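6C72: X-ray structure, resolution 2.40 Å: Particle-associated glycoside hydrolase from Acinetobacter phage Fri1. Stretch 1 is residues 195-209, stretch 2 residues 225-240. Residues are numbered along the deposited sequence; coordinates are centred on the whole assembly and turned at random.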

ATOM      1  N   ASN A 195       1.320  21.934  19.164  1.00 32.13           N
ATOM      2  CA  ASN A 195       0.558  22.902  18.384  1.00 33.10           C
ATOM      3  C   ASN A 195       1.394  23.656  17.350  1.00 33.48           C
ATOM      4  O   ASN A 195       0.884  24.594  16.725  1.00 34.36           O
ATOM      5  N   VAL A 196       2.659  23.296  17.157  1.00 30.33           N
ATOM      6  CA  VAL A 196       3.439  23.810  16.036  1.00 30.23           C
ATOM      7  C   VAL A 196       3.260  22.856  14.858  1.00 29.70           C
ATOM      8  O   VAL A 196       3.561  21.660  14.959  1.00 28.91           O
ATOM      9  N   THR A 197       2.736  23.378  13.751  1.00 30.28           N
ATOM     10  CA  THR A 197       2.307  22.583  12.616  1.00 30.12           C
ATOM     11  C   THR A 197       3.054  22.990  11.357  1.00 30.15           C
ATOM     12  O   THR A 197       3.307  24.177  11.134  1.00 30.81           O
ATOM     13  N   GLY A 198       3.356  22.007  10.509  1.00 29.59           N
ATOM     14  CA  GLY A 198       3.923  22.307   9.210  1.00 29.77           C
ATOM     15  C   GLY A 198       5.344  22.815   9.235  1.00 29.46           C
ATOM     16  O   GLY A 198       5.774  23.459   8.283  1.00 29.94           O
ATOM     17  N   ALA A 199       6.061  22.593  10.329  1.00 28.85           N
ATOM     18  CA  ALA A 199       7.464  22.934  10.409  1.00 28.62           C
ATOM     19  C   ALA A 199       8.297  21.864   9.714  1.00 27.86           C
ATOM     20  O   ALA A 199       7.823  20.764   9.427  1.00 27.41           O
ATOM     21  N   GLY A 200       9.570  22.188   9.478  1.00 31.84           N
ATOM     22  CA  GLY A 200      10.454  21.245   8.830  1.00 31.70           C
ATOM     23  C   GLY A 200      11.917  21.611   8.973  1.00 30.88           C
ATOM     24  O   GLY A 200      12.280  22.664   9.501  1.00 30.37           O
ATOM     25  N   VAL A 201      12.759  20.707   8.476  1.00 28.61           N
ATOM     26  CA  VAL A 201      14.202  20.886   8.424  1.00 27.40           C
ATOM     27  C   VAL A 201      14.710  20.104   7.227  1.00 28.01           C
ATOM     28  O   VAL A 201      14.159  19.058   6.878  1.00 28.43           O
ATOM     29  N   SER A 202      15.755  20.626   6.581  1.00 27.16           N
ATOM     30  CA  SER A 202      16.307  19.913   5.435  1.00 27.07           C
ATOM     31  C   SER A 202      17.729  20.356   5.136  1.00 27.61           C
ATOM     32  O   SER A 202      18.188  21.420   5.573  1.00 28.27           O
ATOM     33  N   ASN A 203      18.424  19.492   4.390  1.00 27.42           N
ATOM     34  CA  ASN A 203      19.704  19.813   3.760  1.00 28.08           C
ATOM     35  C   ASN A 203      20.752  20.237   4.788  1.00 28.36           C
ATOM     36  O   ASN A 203      21.448  21.236   4.609  1.00 29.31           O
ATOM     37  N   LEU A 204      20.886  19.462   5.859  1.00 27.69           N
ATOM     38  CA  LEU A 204      21.915  19.759   6.848  1.00 28.08           C
ATOM     39  C   LEU A 204      22.220  18.508   7.655  1.00 27.36           C
ATOM     40  O   LEU A 204      21.509  17.506   7.579  1.00 26.56           O
ATOM     41  N   LYS A 205      23.289  18.592   8.442  1.00 27.82           N
ATOM     42  CA  LYS A 205      23.687  17.549   9.376  1.00 27.41           C
ATOM     43  C   LYS A 205      23.630  18.098  10.796  1.00 27.71           C
ATOM     44  O   LYS A 205      24.050  19.234  11.045  1.00 28.60           O
ATOM     45  N   MET A 206      23.100  17.305  11.720  1.00 31.06           N
ATOM     46  CA  MET A 206      23.022  17.678  13.125  1.00 30.65           C
ATOM     47  C   MET A 206      24.041  16.863  13.910  1.00 30.87           C
ATOM     48  O   MET A 206      24.159  15.653  13.710  1.00 31.15           O
ATOM     49  N   LEU A 207      24.786  17.529  14.788  1.00 28.65           N
ATOM     50  CA  LEU A 207      25.870  16.911  15.538  1.00 29.22           C
ATOM     51  C   LEU A 207      25.612  17.036  17.032  1.00 29.59           C
ATOM     52  O   LEU A 207      25.108  18.061  17.506  1.00 29.96           O
ATOM     53  N   GLY A 208      26.019  16.003  17.779  1.00 31.22           N
ATOM     54  CA  GLY A 208      25.768  15.957  19.209  1.00 31.55           C
ATOM     55  C   GLY A 208      26.686  16.816  20.058  1.00 31.89           C
ATOM     56  O   GLY A 208      26.296  17.194  21.168  1.00 32.17           O
ATOM     57  N   SER A 209      27.893  17.138  19.574  1.00 35.66           N
ATOM     58  CA  SER A 209      28.784  17.979  20.358  1.00 35.97           C
ATOM     59  C   SER A 209      28.146  19.349  20.521  1.00 35.24           C
ATOM     60  O   SER A 209      27.479  19.848  19.611  1.00 34.57           O
ATOM     61  N   ILE A 225       7.181  17.400  19.219  1.00 28.12           N
ATOM     62  CA  ILE A 225       5.902  17.354  19.921  1.00 28.89           C
ATOM     63  C   ILE A 225       4.761  17.817  19.029  1.00 29.73           C
ATOM     64  O   ILE A 225       3.616  17.394  19.249  1.00 29.94           O
ATOM     65  N   GLY A 226       5.038  18.646  18.021  1.00 30.14           N
ATOM     66  CA  GLY A 226       4.020  19.193  17.153  1.00 31.12           C
ATOM     67  C   GLY A 226       3.591  18.225  16.066  1.00 31.54           C
ATOM     68  O   GLY A 226       3.794  17.012  16.148  1.00 30.94           O
ATOM     69  N   ASP A 227       3.007  18.793  15.018  1.00 32.97           N
ATOM     70  CA  ASP A 227       2.232  18.063  14.027  1.00 33.70           C
ATOM     71  C   ASP A 227       2.727  18.385  12.623  1.00 34.60           C
ATOM     72  O   ASP A 227       3.151  19.507  12.347  1.00 34.94           O
ATOM     73  N   SER A 228       2.666  17.387  11.739  1.00 27.70           N
ATOM     74  CA  SER A 228       3.003  17.529  10.313  1.00 27.79           C
ATOM     75  C   SER A 228       4.397  18.129  10.107  1.00 27.35           C
ATOM     76  O   SER A 228       4.584  19.129   9.414  1.00 27.81           O
ATOM     77  N   PHE A 229       5.383  17.478  10.704  1.00 26.57           N
ATOM     78  CA  PHE A 229       6.778  17.825  10.504  1.00 26.20           C
ATOM     79  C   PHE A 229       7.319  17.082   9.282  1.00 25.93           C
ATOM     80  O   PHE A 229       6.848  15.988   8.944  1.00 25.79           O
ATOM     81  N   THR A 230       8.293  17.698   8.607  1.00 27.11           N
ATOM     82  CA  THR A 230       8.890  17.125   7.402  1.00 27.60           C
ATOM     83  C   THR A 230      10.403  17.326   7.402  1.00 26.99           C
ATOM     84  O   THR A 230      10.881  18.444   7.620  1.00 27.22           O
ATOM     85  N   ALA A 231      11.157  16.260   7.117  1.00 29.64           N
ATOM     86  CA  ALA A 231      12.610  16.347   7.022  1.00 29.15           C
ATOM     87  C   ALA A 231      13.097  15.616   5.781  1.00 29.65           C
ATOM     88  O   ALA A 231      12.634  14.506   5.481  1.00 29.54           O
ATOM     89  N   LYS A 232      14.021  16.254   5.056  1.00 33.09           N
ATOM     90  CA  LYS A 232      14.623  15.688   3.854  1.00 33.45           C
ATOM     91  C   LYS A 232      16.117  15.979   3.832  1.00 32.65           C
ATOM     92  O   LYS A 232      16.541  17.099   4.133  1.00 32.52           O
ATOM     93  N   TRP A 233      16.910  14.966   3.470  1.00 25.72           N
ATOM     94  CA  TRP A 233      18.368  15.096   3.370  1.00 25.58           C
ATOM     95  C   TRP A 233      18.957  15.660   4.669  1.00 25.53           C
ATOM     96  O   TRP A 233      19.651  16.681   4.683  1.00 26.12           O
ATOM     97  N   VAL A 234      18.640  14.996   5.779  1.00 27.21           N
ATOM     98  CA  VAL A 234      19.164  15.347   7.092  1.00 25.93           C
ATOM     99  C   VAL A 234      19.858  14.129   7.680  1.00 25.18           C
ATOM    100  O   VAL A 234      19.281  13.038   7.719  1.00 25.27           O
ATOM    101  N   ASP A 235      21.084  14.321   8.148  1.00 29.88           N
ATOM    102  CA  ASP A 235      21.803  13.322   8.919  1.00 29.51           C
ATOM    103  C   ASP A 235      21.862  13.776  10.371  1.00 28.78           C
ATOM    104  O   ASP A 235      21.808  14.976  10.661  1.00 28.50           O
ATOM    105  N   THR A 236      21.906  12.815  11.287  1.00 26.33           N
ATOM    106  CA  THR A 236      22.111  13.101  12.701  1.00 26.02           C
ATOM    107  C   THR A 236      23.180  12.165  13.242  1.00 26.75           C
ATOM    108  O   THR A 236      23.175  10.969  12.942  1.00 27.31           O
ATOM    109  N   SER A 237      24.087  12.700  14.059  1.00 27.05           N
ATOM    110  CA  SER A 237      25.201  11.895  14.532  1.00 28.10           C
ATOM    111  C   SER A 237      25.684  12.405  15.879  1.00 28.36           C
ATOM    112  O   SER A 237      25.827  13.611  16.075  1.00 28.12           O
ATOM    113  N   GLY A 238      25.934  11.477  16.796  1.00 30.08           N
ATOM    114  CA  GLY A 238      26.625  11.774  18.031  1.00 30.73           C
ATOM    115  C   GLY A 238      25.761  12.206  19.197  1.00 30.41           C
ATOM    116  O   GLY A 238      26.311  12.673  20.205  1.00 30.77           O
ATOM    117  N   PHE A 239      24.442  12.057  19.114  1.00 30.29           N
ATOM    118  CA  PHE A 239      23.584  12.576  20.173  1.00 29.94           C
ATOM    119  C   PHE A 239      23.553  11.646  21.384  1.00 31.27           C
ATOM    120  O   PHE A 239      23.713  10.428  21.275  1.00 32.40           O
ATOM    121  N   ARG A 240      23.378  12.256  22.558  1.00 29.05           N
ATOM    122  CA  ARG A 240      23.447  11.520  23.814  1.00 29.71           C
ATOM    123  C   ARG A 240      22.258  10.582  23.976  1.00 28.99           C
ATOM    124  O   ARG A 240      22.386   9.521  24.594  1.00 30.12           O
TER

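How does the backbone set the directions of the side chains? The two stretches run parallel and in register, like successive rungs of a coil, so along the strands paired residues point to the same face. Hydrogen bonds such as Met-206 N to Asp-235 O (2.9 Å) and Val-201 N to Thr-230 O (3.1 Å) hold the rungs together. The chain turns a corner at Asn-203 and Trp-233, both with positive phi. Before it, Val-201 and Ala-231 share one face, Ser-202 and Lys-232 the other; after it, Leu-204, Val-234, Met-206 and Thr-236 share one, Lys-205, Asp-235, Leu-207 and Ser-237 the other.

What packs around the corner? Val-201, with chi1 p, places CG1 on the side of the second stretch, 3.4 Å from Phe-229 CZ, 3.8 Å from Ala-231 CB and 4.2 Å from Val-234 CG2. Phe-229 starts sideways, but its t rotamer (chi2 85°) carries the ring nearer, so that Val-201 CG1 meets its edge while Gly-200 CA lies over one face, 4.0 Å from the ring centroid. Val-234 is t, which lets CG2 approach the corner, 3.7 Å from Ser-202 CA. Leu-204, p at both chi1 and chi2, curls its end nearer and brings CD1 to 4.3 Å from Val-234 CG2.

How does the packing close at the far end? Met-206 is m at chi1 and t at chi2, and its end leads away; its CB lies 4.0 Å from Thr-236 CG2 and 3.7 Å from Phe-239 CZ, with SD also 4.1 Å from Thr-236 CG2. Phe-239 starts sideways, but its m rotamer (chi2 -86°) brings its end nearer. Gly-208 CA sits almost squarely over one face of the Phe-239 ring, 3.9 Å from its centroid; an ideal CB on Gly-208 would fall 2.0 Å from Gly-238 O, a clash.

Where do the polar side chains and waters fit? Lys-205 is extended, t throughout, and runs along its neighbours: its CG lies 4.0 Å from Asp-235 CB and its CE 3.9 Å from Ser-237 CB. Water 3 then bridges the rungs, accepting from Lys-205 NZ (3.0 Å) and donating to Ser-237 OG (3.2 Å). Lys-232, m and then t along the chain, leads its end away into an exposed position. Near the start, water 1 accepts from Ala-199 N (3.1 Å) and donates to Asp-227 O (2.7 Å). Water 2 donates to Ala-199 O (3.2 Å) and Ser-228 O (2.6 Å) and is also hydrogen-bonded to Thr-230 OG1 (2.7 Å), which the m rotamer of Thr-230 places within reach.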

ATOM      1  CB  ASN A 195      -0.193  23.899  19.273  1.00 33.28           C
ATOM      2  CG  ASN A 195      -1.421  23.281  19.899  1.00 33.33           C
ATOM      3  OD1 ASN A 195      -2.121  22.496  19.251  1.00 33.70           O
ATOM      4  ND2 ASN A 195      -1.708  23.639  21.149  1.00 33.42           N
ATOM      5  CB  VAL A 196       4.920  23.983  16.411  1.00 29.83           C
ATOM      6  CG1 VAL A 196       5.755  24.213  15.164  1.00 29.65           C
ATOM      7  CG2 VAL A 196       5.079  25.164  17.395  1.00 30.66           C
ATOM      8  CB  THR A 197       0.815  22.767  12.364  1.00 31.07           C
ATOM      9  OG1 THR A 197       0.536  24.163  12.180  1.00 32.09           O
ATOM     10  CG2 THR A 197      -0.001  22.228  13.534  1.00 31.13           C
ATOM     11  CB  ALA A 199       7.897  23.076  11.863  1.00 28.43           C
ATOM     12  CB  VAL A 201      14.895  20.416   9.729  1.00 26.47           C
ATOM     13  CG1 VAL A 201      14.640  18.930   9.973  1.00 25.62           C
ATOM     14  CG2 VAL A 201      16.413  20.710   9.671  1.00 26.82           C
ATOM     15  CB  SER A 202      15.442  20.082   4.184  1.00 27.48           C
ATOM     16  OG  SER A 202      15.545  21.376   3.667  1.00 28.46           O
ATOM     17  CB  ASN A 203      19.537  20.897   2.681  1.00 29.09           C
ATOM     18  CG  ASN A 203      18.623  20.476   1.552  1.00 29.05           C
ATOM     19  OD1 ASN A 203      18.051  19.396   1.583  1.00 28.29           O
ATOM     20  ND2 ASN A 203      18.485  21.325   0.547  1.00 30.03           N
ATOM     21  CB  LEU A 204      21.498  20.928   7.757  1.00 28.55           C
ATOM     22  CG  LEU A 204      20.151  20.908   8.487  1.00 27.97           C
ATOM     23  CD1 LEU A 204      20.153  20.013   9.724  1.00 27.33           C
ATOM     24  CD2 LEU A 204      19.757  22.343   8.856  1.00 28.79           C
ATOM     25  CB  LYS A 205      25.100  17.039   9.079  1.00 27.89           C
ATOM     26  CG  LYS A 205      25.531  15.907   9.986  1.00 27.60           C
ATOM     27  CD  LYS A 205      26.666  15.114   9.378  1.00 27.90           C
ATOM     28  CE  LYS A 205      26.989  13.876  10.203  1.00 27.65           C
ATOM     29  NZ  LYS A 205      28.020  13.014   9.546  1.00 27.96           N
ATOM     30  CB  MET A 206      21.605  17.470  13.678  1.00 30.27           C
ATOM     31  CG  MET A 206      20.509  18.221  12.903  1.00 30.46           C
ATOM     32  SD  MET A 206      18.795  17.974  13.490  1.00 30.21           S
ATOM     33  CE  MET A 206      18.475  19.459  14.399  1.00 30.20           C
ATOM     34  CB  LEU A 207      27.239  17.562  15.186  1.00 30.42           C
ATOM     35  CG  LEU A 207      27.702  17.324  13.746  1.00 30.26           C
ATOM     36  CD1 LEU A 207      28.977  18.108  13.428  1.00 31.61           C
ATOM     37  CD2 LEU A 207      27.910  15.841  13.449  1.00 29.60           C
ATOM     38  CB  SER A 209      30.178  18.081  19.716  1.00 36.41           C
ATOM     39  OG  SER A 209      30.182  18.783  18.481  1.00 35.86           O
ATOM     40  CB  ILE A 225       5.934  18.201  21.213  1.00 28.70           C
ATOM     41  CG1 ILE A 225       7.254  18.023  21.957  1.00 27.94           C
ATOM     42  CG2 ILE A 225       4.756  17.876  22.147  1.00 28.99           C
ATOM     43  CD1 ILE A 225       7.353  18.932  23.171  1.00 28.27           C
ATOM     44  CB  ASP A 227       0.746  18.431  14.160  1.00 34.46           C
ATOM     45  CG  ASP A 227      -0.145  17.563  13.329  1.00 35.13           C
ATOM     46  OD1 ASP A 227      -0.271  16.346  13.622  1.00 34.26           O
ATOM     47  OD2 ASP A 227      -0.705  18.111  12.347  1.00 36.46           O
ATOM     48  CB  SER A 228       1.951  18.350   9.567  1.00 28.84           C
ATOM     49  OG  SER A 228       0.697  17.693   9.576  1.00 29.39           O
ATOM     50  CB  PHE A 229       7.589  17.454  11.741  1.00 25.67           C
ATOM     51  CG  PHE A 229       9.002  17.945  11.712  1.00 25.50           C
ATOM     52  CD1 PHE A 229       9.315  19.235  12.128  1.00 25.98           C
ATOM     53  CD2 PHE A 229      10.019  17.115  11.242  1.00 25.00           C
ATOM     54  CE1 PHE A 229      10.633  19.685  12.102  1.00 26.00           C
ATOM     55  CE2 PHE A 229      11.328  17.550  11.204  1.00 24.98           C
ATOM     56  CZ  PHE A 229      11.644  18.839  11.640  1.00 25.51           C
ATOM     57  CB  THR A 230       8.281  17.766   6.147  1.00 29.46           C
ATOM     58  OG1 THR A 230       6.852  17.573   6.152  1.00 30.34           O
ATOM     59  CG2 THR A 230       8.895  17.179   4.892  1.00 30.09           C
ATOM     60  CB  ALA A 231      13.302  15.772   8.265  1.00 26.76           C
ATOM     61  CB  LYS A 232      13.975  16.254   2.588  1.00 35.06           C
ATOM     62  CG  LYS A 232      12.546  15.825   2.424  1.00 35.86           C
ATOM     63  CD  LYS A 232      11.834  16.601   1.336  1.00 37.57           C
ATOM     64  CE  LYS A 232      10.390  16.107   1.176  1.00 38.64           C
ATOM     65  NZ  LYS A 232       9.902  16.285  -0.232  1.00 39.94           N
ATOM     66  CB  TRP A 233      18.758  15.949   2.169  1.00 26.40           C
ATOM     67  CG  TRP A 233      18.312  15.369   0.887  1.00 26.77           C
ATOM     68  CD1 TRP A 233      17.265  15.793   0.117  1.00 27.75           C
ATOM     69  CD2 TRP A 233      18.900  14.261   0.191  1.00 26.61           C
ATOM     70  NE1 TRP A 233      17.158  15.015  -1.013  1.00 28.00           N
ATOM     71  CE2 TRP A 233      18.147  14.066  -0.993  1.00 27.16           C
ATOM     72  CE3 TRP A 233      19.978  13.411   0.457  1.00 26.31           C
ATOM     73  CZ2 TRP A 233      18.444  13.056  -1.910  1.00 27.15           C
ATOM     74  CZ3 TRP A 233      20.272  12.407  -0.454  1.00 26.45           C
ATOM     75  CH2 TRP A 233      19.508  12.242  -1.626  1.00 26.86           C
ATOM     76  CB  VAL A 234      18.053  15.847   8.035  1.00 25.58           C
ATOM     77  CG1 VAL A 234      18.544  15.821   9.468  1.00 24.77           C
ATOM     78  CG2 VAL A 234      17.647  17.256   7.647  1.00 26.46           C
ATOM     79  CB  ASP A 235      23.222  13.112   8.372  1.00 29.94           C
ATOM     80  CG  ASP A 235      23.235  12.539   6.950  1.00 30.68           C
ATOM     81  OD1 ASP A 235      22.153  12.286   6.373  1.00 31.00           O
ATOM     82  OD2 ASP A 235      24.340  12.326   6.411  1.00 31.03           O
ATOM     83  CB  THR A 236      20.808  12.957  13.528  1.00 25.52           C
ATOM     84  OG1 THR A 236      20.302  11.622  13.406  1.00 25.80           O
ATOM     85  CG2 THR A 236      19.744  13.945  13.067  1.00 25.09           C
ATOM     86  CB  SER A 237      26.360  11.911  13.532  1.00 28.52           C
ATOM     87  OG  SER A 237      27.525  11.364  14.118  1.00 29.54           O
ATOM     88  CB  PHE A 239      22.177  12.856  19.633  1.00 28.81           C
ATOM     89  CG  PHE A 239      22.136  14.081  18.769  1.00 27.73           C
ATOM     90  CD1 PHE A 239      21.954  15.339  19.336  1.00 27.62           C
ATOM     91  CD2 PHE A 239      22.412  13.996  17.408  1.00 27.45           C
ATOM     92  CE1 PHE A 239      21.981  16.487  18.545  1.00 27.78           C
ATOM     93  CE2 PHE A 239      22.430  15.135  16.613  1.00 26.88           C
ATOM     94  CZ  PHE A 239      22.212  16.379  17.178  1.00 27.37           C
ATOM     95  CB  ARG A 240      23.530  12.513  24.975  1.00 30.75           C
ATOM     96  CG  ARG A 240      23.632  11.895  26.366  1.00 31.68           C
ATOM     97  CD  ARG A 240      23.828  12.952  27.450  1.00 32.90           C
ATOM     98  NE  ARG A 240      22.916  14.091  27.307  1.00 32.52           N
ATOM     99  CZ  ARG A 240      21.696  14.166  27.846  1.00 32.25           C
ATOM    100  NH1 ARG A 240      21.213  13.164  28.572  1.00 32.30           N
ATOM    101  NH2 ARG A 240      20.954  15.253  27.659  1.00 32.04           N
TER
HETATM  102  O   HOH W   1       5.524  20.665  12.678  1.00 26.03           O
HETATM  103  O   HOH W   2       5.790  19.850   7.189  1.00 30.20           O
HETATM  104  O   HOH W   3      29.117  10.931  11.406  1.00 41.06           O